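Positive phenol-degradative gene regulator (Ralstonia sp. E2, PDB 5FS0) activates transcription of phenol-degradation genes in response to phenols, which its sensory domain binds, and probably binds ATP and specific DNA sequences. Local coordinates at the 2,4-dichlorophenol site. Coordinates in Å, arbitrary orientation; residue numbers count along the deposited sequence, not the author numbering.

The 2,4-dichlorophenol site. Residues 95, 98-99, 102, 110, 128, 130, 157-158, 161-162, 172, 187. With 5JC (2,4-dichlorophenol), chain B.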
# COMPACT_ATOMS: atom_id res chain seq x y z
N LEU A 95 -20.67 -2.00 -12.84
CA LEU A 95 -19.49 -2.83 -13.01
C LEU A 95 -18.27 -1.99 -13.30
O LEU A 95 -17.18 -2.23 -12.77
CB LEU A 95 -19.72 -3.83 -14.15
CG LEU A 95 -18.71 -4.93 -14.52
CD1 LEU A 95 -17.52 -4.40 -15.34
CD2 LEU A 95 -18.25 -5.67 -13.27
N GLY A 98 -15.54 -0.47 -10.89
CA GLY A 98 -14.37 -1.26 -10.56
C GLY A 98 -13.11 -0.88 -11.34
O GLY A 98 -12.12 -0.48 -10.74
N PRO A 99 -13.13 -1.02 -12.67
CA PRO A 99 -11.99 -0.59 -13.49
C PRO A 99 -11.61 0.88 -13.26
O PRO A 99 -10.42 1.20 -13.20
CB PRO A 99 -12.48 -0.83 -14.92
CG PRO A 99 -13.38 -2.03 -14.80
CD PRO A 99 -14.10 -1.81 -13.46
N HIS A 102 -9.79 1.13 -9.99
CA HIS A 102 -8.46 0.55 -10.15
C HIS A 102 -7.47 1.58 -10.69
O HIS A 102 -6.34 1.68 -10.22
CB HIS A 102 -8.52 -0.67 -11.07
CG HIS A 102 -7.97 -1.92 -10.46
ND1 HIS A 102 -7.96 -3.13 -11.12
CD2 HIS A 102 -7.40 -2.14 -9.25
CE1 HIS A 102 -7.42 -4.05 -10.34
NE2 HIS A 102 -7.07 -3.47 -9.20
N VAL A 110 -7.15 0.19 -16.70
CA VAL A 110 -8.06 -0.88 -17.06
C VAL A 110 -8.86 -0.53 -18.29
O VAL A 110 -9.38 0.59 -18.41
CB VAL A 110 -9.04 -1.22 -15.93
CG1 VAL A 110 -9.76 -2.52 -16.25
CG2 VAL A 110 -8.31 -1.32 -14.60
N PHE A 128 -11.00 -8.00 -20.09
CA PHE A 128 -10.40 -6.68 -19.90
C PHE A 128 -8.96 -6.64 -20.37
O PHE A 128 -8.27 -7.66 -20.35
CB PHE A 128 -10.48 -6.27 -18.41
CG PHE A 128 -11.89 -6.25 -17.86
CD1 PHE A 128 -12.49 -7.41 -17.40
CD2 PHE A 128 -12.61 -5.07 -17.79
CE1 PHE A 128 -13.78 -7.40 -16.90
CE2 PHE A 128 -13.90 -5.05 -17.30
CZ PHE A 128 -14.48 -6.21 -16.86
N TRP A 130 -5.33 -4.95 -19.29
CA TRP A 130 -4.68 -4.32 -18.15
C TRP A 130 -3.39 -3.61 -18.58
O TRP A 130 -2.29 -4.12 -18.37
CB TRP A 130 -4.37 -5.35 -17.07
CG TRP A 130 -5.47 -5.50 -16.06
CD1 TRP A 130 -6.60 -4.74 -15.95
CD2 TRP A 130 -5.55 -6.48 -15.01
NE1 TRP A 130 -7.37 -5.18 -14.91
CE2 TRP A 130 -6.75 -6.25 -14.31
CE3 TRP A 130 -4.72 -7.52 -14.60
CZ2 TRP A 130 -7.14 -7.02 -13.22
CZ3 TRP A 130 -5.11 -8.29 -13.52
CH2 TRP A 130 -6.31 -8.04 -12.84
N TYR A 157 -8.41 -8.24 -6.78
CA TYR A 157 -9.30 -7.08 -6.74
C TYR A 157 -10.49 -7.29 -7.68
O TYR A 157 -11.64 -7.11 -7.28
CB TYR A 157 -8.53 -5.79 -7.09
CG TYR A 157 -9.37 -4.52 -7.15
CD1 TYR A 157 -10.21 -4.27 -8.23
CD2 TYR A 157 -9.30 -3.56 -6.14
CE1 TYR A 157 -10.99 -3.13 -8.30
CE2 TYR A 157 -10.06 -2.40 -6.20
CZ TYR A 157 -10.91 -2.20 -7.28
OH TYR A 157 -11.67 -1.05 -7.37
N ALA A 158 -10.20 -7.69 -8.92
CA ALA A 158 -11.25 -7.98 -9.90
C ALA A 158 -12.25 -9.04 -9.39
O ALA A 158 -13.48 -8.91 -9.54
CB ALA A 158 -10.60 -8.43 -11.23
N TYR A 161 -14.12 -7.46 -6.20
CA TYR A 161 -15.05 -6.41 -6.59
C TYR A 161 -16.28 -6.98 -7.29
O TYR A 161 -17.42 -6.63 -6.97
CB TYR A 161 -14.36 -5.38 -7.51
CG TYR A 161 -15.29 -4.27 -7.95
CD1 TYR A 161 -16.17 -4.45 -9.03
CD2 TYR A 161 -15.33 -3.06 -7.28
CE1 TYR A 161 -17.03 -3.47 -9.42
CE2 TYR A 161 -16.20 -2.07 -7.67
CZ TYR A 161 -17.05 -2.28 -8.74
OH TYR A 161 -17.93 -1.29 -9.13
N THR A 162 -16.06 -7.87 -8.24
CA THR A 162 -17.14 -8.40 -9.07
C THR A 162 -18.00 -9.34 -8.27
O THR A 162 -19.23 -9.30 -8.37
CB THR A 162 -16.59 -9.10 -10.32
OG1 THR A 162 -15.59 -8.27 -10.92
CG2 THR A 162 -17.69 -9.37 -11.34
N TYR A 172 -11.48 -14.52 -11.53
CA TYR A 172 -10.77 -13.99 -12.69
C TYR A 172 -9.47 -14.73 -12.88
O TYR A 172 -8.88 -15.23 -11.92
CB TYR A 172 -10.47 -12.51 -12.53
CG TYR A 172 -11.60 -11.55 -12.81
CD1 TYR A 172 -12.63 -11.37 -11.89
CD2 TYR A 172 -11.61 -10.78 -13.96
CE1 TYR A 172 -13.64 -10.47 -12.12
CE2 TYR A 172 -12.62 -9.87 -14.20
CZ TYR A 172 -13.64 -9.72 -13.27
OH TYR A 172 -14.66 -8.82 -13.49
N ILE A 187 -7.34 -10.30 -19.17
CA ILE A 187 -7.97 -11.08 -18.10
C ILE A 187 -9.40 -11.47 -18.42
O ILE A 187 -10.11 -10.78 -19.15
CB ILE A 187 -7.96 -10.31 -16.74
CG1 ILE A 187 -9.23 -9.46 -16.62
CG2 ILE A 187 -6.66 -9.48 -16.56
CD1 ILE A 187 -9.43 -8.86 -15.23
CL1 5JC B . -10.10 -5.90 -15.06
CAI 5JC B . -10.95 -5.32 -13.67
CAF 5JC B . -12.40 -5.66 -13.53
CAH 5JC B . -13.07 -5.21 -12.46
CL2 5JC B . -14.75 -5.62 -12.32
CAE 5JC B . -12.38 -4.37 -11.41
CAD 5JC B . -11.07 -4.07 -11.54
CAG 5JC B . -10.32 -4.57 -12.75
OAA 5JC B . -8.96 -4.26 -12.91
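The 2,4-dichlorophenol (5JC) ring lies between two small aliphatic groups: Pro99 CG sits over one face, 4.0 Å from the ring centroid, and Ala158 CB over the other, backed by the face of Tyr172. Proline and alanine suit these places because they offer CH groups to the pi cloud while leaving room for a flat ring. At the rim, Phe128 presents its face, with 5JC CAF over the centre of the phenyl ring and the planes at 66°. Tyr157, CG anti to the backbone N (chi1 177°), meets the rim with its edge, CE1 lying 3.4 Å from 5JC CAD. His102 CD2 sits over the centre of the Tyr157 ring, which should steady the imidazole, itself edge-to-face with the ligand. Trp130 turns its edge to 5JC CAG.

The phenol oxygen OAA of 5JC accepts a hydrogen bond from Trp130 NE1 at 2.7 Å, bent to 133° at the hydrogen; indole N-H can donate but not accept. His102 ND1, a polar partner suited to a phenol, points at this oxygen, although the modelled separation is too short to be trusted. Apolar surface suits the chlorines: 5JC CL1 rests on Phe128 CG at 3.3 Å, with Val110 CG1 alongside, and CL2 meets Leu95 CD2. Thr162 OG1, 3.1 Å from 5JC CL2, is fixed by donating a hydrogen bond to Ala158 O at 2.6 Å and sharing another with Tyr172 OH. Fully buried, the ligand occupies the effector pocket through which PoxR detects phenols.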